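Local atomic coordinates of putative monooxygenase (Fusobacterium nucleatum subsp. nucleatum, PDB entry 3MCS), a protein that is probably a monooxygenase, built from two domains of the antibiotic biosynthesis monooxygenase family within a single chain. Residues A[113-118]-A[165-170]. Sequence-based numbering, arbitrary orientation.
Sequences TFAVYT and FEVYKD
Strand 165-168 runs antiparallel to strand 114-118, their N-to-C directions 164° apart, and its side chains alternate between the two faces of their sheet. F165 forms a non-hydrogen-bonded pair with Y117, and the two side chains cross at about a right angle: F165 CB lies 4.1 Å from Y117 CD1, at the edge of the tyrosine ring. The F165 ring also passes obliquely by the A115 methyl and meets F45 edge-to-face. E166, on the other face, exchanges two backbone bonds with V116, V116 N to E166 O being 3.0 Å and nearly along the C=O axis. Its CG takes the crowded position between the backbone N and carbonyl carbon (chi1 47°), which sets CG against the CB and carbonyl oxygen of V116, and the chain then extends to the carboxylate. There OE2 accepts from a water that in turn accepts from T118 OG1, while Y168 OH donates to E166 OE1 at 2.5 Å from above the carboxylate plane, so this buried acid is gripped at both oxygens. V167 returns to the face of F165, its CG1 meeting T113 CG2 at 3.7 Å. Y168 makes the last bridge of the pair, a hydrogen-bonded one with F114: Y168 N reaches F114 O at 2.8 Å in the carbonyl plane, and F114 N donates back to Y168 O. Beyond K169, D170 N-caps helix 171-178 through its side chain, whose OD1 is hydrogen-bonded to S173 OG. That helix covers the face of F114, V116 and E166, an arrangement characteristic of the ferredoxin-like alpha+beta fold of the dimeric alpha-beta barrel superfamily.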
loop_
_atom_site.group_PDB
_atom_site.type_symbol
_atom_site.label_atom_id
_atom_site.label_comp_id
_atom_site.label_asym_id
_atom_site.label_seq_id
_atom_site.Cartn_x
_atom_site.Cartn_y
_atom_site.Cartn_z
ATOM N N THR A 113 7.728 13.283 -1.179
ATOM C CA THR A 113 6.659 12.282 -1.100
ATOM C C THR A 113 6.955 11.312 0.069
ATOM O O THR A 113 8.058 10.801 0.194
ATOM C CB THR A 113 6.488 11.509 -2.427
ATOM O OG1 THR A 113 6.479 12.414 -3.531
ATOM C CG2 THR A 113 5.197 10.730 -2.447
ATOM N N PHE A 114 5.962 11.077 0.924
ATOM C CA PHE A 114 6.123 10.269 2.125
ATOM C C PHE A 114 5.057 9.174 2.209
ATOM O O PHE A 114 3.870 9.473 2.276
ATOM C CB PHE A 114 6.025 11.195 3.321
ATOM C CG PHE A 114 6.378 10.563 4.633
ATOM C CD1 PHE A 114 7.699 10.523 5.062
ATOM C CD2 PHE A 114 5.385 10.056 5.464
ATOM C CE1 PHE A 114 8.021 9.965 6.292
ATOM C CE2 PHE A 114 5.697 9.493 6.678
ATOM C CZ PHE A 114 7.015 9.451 7.098
ATOM N N ALA A 115 5.504 7.919 2.234
ATOM C CA ALA A 115 4.637 6.766 2.261
ATOM C C ALA A 115 4.763 5.982 3.574
ATOM O O ALA A 115 5.852 5.866 4.127
ATOM C CB ALA A 115 4.978 5.879 1.089
ATOM N N VAL A 116 3.637 5.446 4.056
ATOM C CA VAL A 116 3.580 4.660 5.289
ATOM C C VAL A 116 2.710 3.445 5.073
ATOM O O VAL A 116 1.729 3.531 4.334
ATOM C CB VAL A 116 2.956 5.440 6.424
ATOM C CG1 VAL A 116 3.091 4.672 7.703
ATOM C CG2 VAL A 116 3.632 6.789 6.564
ATOM N N TYR A 117 3.088 2.315 5.673
ATOM C CA TYR A 117 2.295 1.085 5.582
ATOM C C TYR A 117 2.117 0.486 6.962
ATOM O O TYR A 117 3.083 0.132 7.638
ATOM C CB TYR A 117 2.933 0.073 4.638
ATOM C CG TYR A 117 2.141 -1.200 4.462
ATOM C CD1 TYR A 117 0.897 -1.196 3.880
ATOM C CD2 TYR A 117 2.687 -2.430 4.826
ATOM C CE1 TYR A 117 0.170 -2.409 3.702
ATOM C CE2 TYR A 117 1.990 -3.637 4.657
ATOM C CZ TYR A 117 0.734 -3.629 4.095
ATOM O OH TYR A 117 0.079 -4.850 3.944
ATOM N N THR A 118 0.864 0.352 7.357
ATOM C CA THR A 118 0.519 -0.158 8.645
ATOM C C THR A 118 -0.303 -1.435 8.527
ATOM O O THR A 118 -1.151 -1.527 7.645
ATOM C CB THR A 118 -0.323 0.911 9.364
ATOM O OG1 THR A 118 0.422 2.135 9.431
ATOM C CG2 THR A 118 -0.746 0.452 10.769
ATOM N N PHE A 165 -2.337 1.544 3.569
ATOM C CA PHE A 165 -1.275 2.180 2.801
ATOM C C PHE A 165 -1.688 3.603 2.575
ATOM O O PHE A 165 -2.807 3.852 2.156
ATOM C CB PHE A 165 -1.073 1.512 1.458
ATOM C CG PHE A 165 0.053 2.111 0.645
ATOM C CD1 PHE A 165 1.368 2.041 1.104
ATOM C CD2 PHE A 165 -0.191 2.705 -0.589
ATOM C CE1 PHE A 165 2.415 2.565 0.362
ATOM C CE2 PHE A 165 0.860 3.230 -1.352
ATOM C CZ PHE A 165 2.165 3.171 -0.867
ATOM N N GLU A 166 -0.793 4.537 2.845
ATOM C CA GLU A 166 -1.115 5.948 2.701
ATOM C C GLU A 166 0.081 6.762 2.239
ATOM O O GLU A 166 1.188 6.544 2.685
ATOM C CB GLU A 166 -1.702 6.492 4.017
ATOM C CG GLU A 166 -0.935 6.105 5.269
ATOM C CD GLU A 166 -1.636 6.521 6.566
ATOM O OE1 GLU A 166 -2.655 7.261 6.523
ATOM O OE2 GLU A 166 -1.146 6.092 7.643
ATOM N N VAL A 167 -0.166 7.687 1.314
ATOM C CA VAL A 167 0.867 8.546 0.770
ATOM C C VAL A 167 0.504 10.001 1.070
ATOM O O VAL A 167 -0.651 10.359 0.967
ATOM C CB VAL A 167 1.019 8.309 -0.727
ATOM C CG1 VAL A 167 2.079 9.205 -1.298
ATOM C CG2 VAL A 167 1.356 6.820 -0.993
ATOM N N TYR A 168 1.497 10.806 1.472
ATOM C CA TYR A 168 1.347 12.222 1.822
ATOM C C TYR A 168 2.266 13.098 0.967
ATOM O O TYR A 168 3.288 12.625 0.451
ATOM C CB TYR A 168 1.643 12.431 3.309
ATOM C CG TYR A 168 0.673 11.722 4.231
ATOM C CD1 TYR A 168 0.835 10.384 4.540
ATOM C CD2 TYR A 168 -0.416 12.387 4.787
ATOM C CE1 TYR A 168 -0.055 9.712 5.346
ATOM C CE2 TYR A 168 -1.322 11.720 5.620
ATOM C CZ TYR A 168 -1.133 10.373 5.889
ATOM O OH TYR A 168 -2.012 9.694 6.722
ATOM N N LYS A 169 1.916 14.376 0.808
ATOM C CA LYS A 169 2.719 15.270 -0.060
ATOM C C LYS A 169 4.110 15.512 0.544
ATOM O O LYS A 169 5.112 15.659 -0.195
ATOM C CB LYS A 169 2.000 16.604 -0.387
ATOM C CG LYS A 169 2.105 17.707 0.663
ATOM C CD LYS A 169 1.308 18.977 0.313
ATOM C CE LYS A 169 1.424 19.992 1.475
ATOM N NZ LYS A 169 0.486 21.125 1.399
ATOM N N ASP A 170 4.155 15.544 1.879
ATOM C CA ASP A 170 5.387 15.763 2.619
ATOM C C ASP A 170 5.268 15.244 4.044
ATOM O O ASP A 170 4.172 14.989 4.561
ATOM C CB ASP A 170 5.809 17.242 2.587
ATOM C CG ASP A 170 4.758 18.175 3.140
ATOM O OD1 ASP A 170 3.920 17.736 3.958
ATOM O OD2 ASP A 170 4.781 19.364 2.772
HETATM O O HOH W 1 -0.218 3.328 7.159
#